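Side-chain contact in putative cell adhesion protein (Bacteroides eggerthii, PDB 4GPV), which probably serves as a structural subunit of an adhesive pilus (fimbria) in a human gut bacterium: residues I21-D26 and N48-F53. Numbering follows the deposited sequence.
Sequences IKLKGD and NNYLVF
Leu23 lays a single methyl, CD1, squarely on the ring of Tyr50: the carbon stands 3.7 Å from the ring centroid and only 7° off its normal, a CH-pi contact. Tyr50 CB is 4.6 Å from Leu23 CD1; from it, CG enters between the backbone N and the carbonyl carbon (chi1 60°), carrying the ring to the Leu23 side, and chi2, -87°, presents its face to the methyl. Tyr50 CD1 is the nearest ring atom, 3.8 Å from Leu23 CD1, but all six ring carbons lie at nearly the same distance, as expected for a methyl over the centre. Val52 CG2 abuts the ring edge in plane at the CD2-CE2 side. Beyond CZ, the phenolic OH is hydrogen-bonded to Asn71 OD1. Replacing this tyrosine by alanine removes the ring, and would probably leave a gap beneath the Leu23 methyl and Asn71 without its hydroxyl partner. Two residues along each strand, Ile21 CG1 meets Val52 CG1 at 4.3 Å. No hydrogen bond joins the two strands; this is plain side-chain packing across the apolar interior of a beta-rich domain. Strand 18-24, paired with 73-76 and 146-169, faces 50-56, paired with 66-68 and 83-90, and Ile76 and Val88 fill in beside the contact, each touching side chains of both.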
loop_
_atom_site.group_PDB
_atom_site.type_symbol
_atom_site.label_atom_id
_atom_site.label_comp_id
_atom_site.label_asym_id
_atom_site.label_seq_id
_atom_site.Cartn_x
_atom_site.Cartn_y
_atom_site.Cartn_z
ATOM N N ILE A 21 -12.703 23.196 8.272
ATOM C CA ILE A 21 -12.020 21.910 8.290
ATOM C C ILE A 21 -10.551 22.173 8.093
ATOM O O ILE A 21 -10.180 22.927 7.188
ATOM C CB ILE A 21 -12.573 20.905 7.233
ATOM C CG1 ILE A 21 -14.131 20.877 7.161
ATOM C CG2 ILE A 21 -11.947 19.478 7.400
ATOM C CD1 ILE A 21 -14.917 20.184 8.341
ATOM N N LYS A 22 -9.732 21.611 8.972
ATOM C CA LYS A 22 -8.270 21.685 8.908
ATOM C C LYS A 22 -7.723 20.276 8.708
ATOM O O LYS A 22 -8.126 19.356 9.422
ATOM C CB LYS A 22 -7.661 22.305 10.182
ATOM C CG LYS A 22 -7.848 23.807 10.346
ATOM C CD LYS A 22 -7.147 24.264 11.629
ATOM C CE LYS A 22 -7.233 25.750 11.886
ATOM N NZ LYS A 22 -6.493 26.130 13.122
ATOM N N LEU A 23 -6.851 20.100 7.725
ATOM C CA LEU A 23 -6.245 18.789 7.476
ATOM C C LEU A 23 -4.837 18.762 8.002
ATOM O O LEU A 23 -4.103 19.740 7.859
ATOM C CB LEU A 23 -6.254 18.410 5.991
ATOM C CG LEU A 23 -7.599 18.555 5.258
ATOM C CD1 LEU A 23 -7.437 18.245 3.791
ATOM C CD2 LEU A 23 -8.693 17.691 5.898
ATOM N N LYS A 24 -4.453 17.651 8.637
ATOM C CA LYS A 24 -3.087 17.539 9.171
ATOM C C LYS A 24 -2.641 16.105 9.077
ATOM O O LYS A 24 -3.441 15.245 8.688
ATOM C CB LYS A 24 -3.002 18.073 10.619
ATOM C CG LYS A 24 -3.664 17.203 11.678
ATOM C CD LYS A 24 -3.395 17.708 13.112
ATOM C CE LYS A 24 -2.137 17.164 13.763
ATOM N NZ LYS A 24 -2.256 15.716 14.089
ATOM N N GLY A 25 -1.380 15.856 9.422
ATOM C CA GLY A 25 -0.825 14.516 9.361
ATOM C C GLY A 25 -1.177 13.675 10.560
ATOM O O GLY A 25 -1.937 14.117 11.430
ATOM N N ASP A 26 -0.601 12.447 10.621
ATOM C CA ASP A 26 -0.915 11.546 11.728
ATOM C C ASP A 26 0.308 11.225 12.630
ATOM O O ASP A 26 0.289 10.242 13.377
ATOM C CB ASP A 26 -1.519 10.249 11.172
ATOM C CG ASP A 26 -0.606 9.439 10.258
ATOM O OD1 ASP A 26 0.455 9.963 9.847
ATOM O OD2 ASP A 26 -0.968 8.295 9.932
ATOM N N ASN A 48 -3.364 16.566 -3.494
ATOM C CA ASN A 48 -3.735 17.111 -4.792
ATOM C C ASN A 48 -5.177 17.622 -4.789
ATOM O O ASN A 48 -5.505 18.612 -5.456
ATOM C CB ASN A 48 -3.564 16.061 -5.873
ATOM C CG ASN A 48 -2.115 15.724 -6.038
ATOM O OD1 ASN A 48 -1.277 16.629 -6.226
ATOM N ND2 ASN A 48 -1.791 14.449 -5.938
ATOM N N ASN A 49 -6.043 16.892 -4.065
ATOM C CA ASN A 49 -7.469 17.161 -3.939
ATOM C C ASN A 49 -8.021 16.336 -2.793
ATOM O O ASN A 49 -7.337 15.417 -2.293
ATOM C CB ASN A 49 -8.198 16.809 -5.239
ATOM C CG ASN A 49 -7.925 15.395 -5.682
ATOM O OD1 ASN A 49 -8.376 14.421 -5.044
ATOM N ND2 ASN A 49 -7.116 15.268 -6.735
ATOM N N TYR A 50 -9.231 16.663 -2.352
ATOM C CA TYR A 50 -9.843 15.860 -1.284
ATOM C C TYR A 50 -11.360 16.034 -1.307
ATOM O O TYR A 50 -11.869 16.953 -1.940
ATOM C CB TYR A 50 -9.261 16.227 0.104
ATOM C CG TYR A 50 -9.455 17.679 0.506
ATOM C CD1 TYR A 50 -8.535 18.652 0.138
ATOM C CD2 TYR A 50 -10.572 18.078 1.245
ATOM C CE1 TYR A 50 -8.713 19.991 0.494
ATOM C CE2 TYR A 50 -10.759 19.414 1.609
ATOM C CZ TYR A 50 -9.814 20.363 1.245
ATOM O OH TYR A 50 -9.957 21.680 1.596
ATOM N N LEU A 51 -12.056 15.147 -0.619
ATOM C CA LEU A 51 -13.503 15.194 -0.434
ATOM C C LEU A 51 -13.795 15.247 1.054
ATOM O O LEU A 51 -13.162 14.529 1.831
ATOM C CB LEU A 51 -14.235 13.984 -1.066
ATOM C CG LEU A 51 -13.998 13.713 -2.569
ATOM C CD1 LEU A 51 -14.520 12.318 -2.963
ATOM C CD2 LEU A 51 -14.686 14.768 -3.417
ATOM N N VAL A 52 -14.781 16.036 1.445
ATOM C CA VAL A 52 -15.232 16.101 2.845
ATOM C C VAL A 52 -16.710 15.674 2.864
ATOM O O VAL A 52 -17.543 16.255 2.154
ATOM C CB VAL A 52 -15.048 17.485 3.557
ATOM C CG1 VAL A 52 -15.457 17.424 5.038
ATOM C CG2 VAL A 52 -13.624 18.025 3.418
ATOM N N PHE A 53 -17.017 14.655 3.664
ATOM C CA PHE A 53 -18.374 14.162 3.859
ATOM C C PHE A 53 -18.809 14.506 5.270
ATOM O O PHE A 53 -18.067 14.242 6.217
ATOM C CB PHE A 53 -18.468 12.638 3.638
ATOM C CG PHE A 53 -17.904 12.155 2.327
ATOM C CD1 PHE A 53 -16.532 11.956 2.173
ATOM C CD2 PHE A 53 -18.741 11.872 1.256
ATOM C CE1 PHE A 53 -16.000 11.520 0.955
ATOM C CE2 PHE A 53 -18.211 11.439 0.030
ATOM C CZ PHE A 53 -16.848 11.270 -0.113
#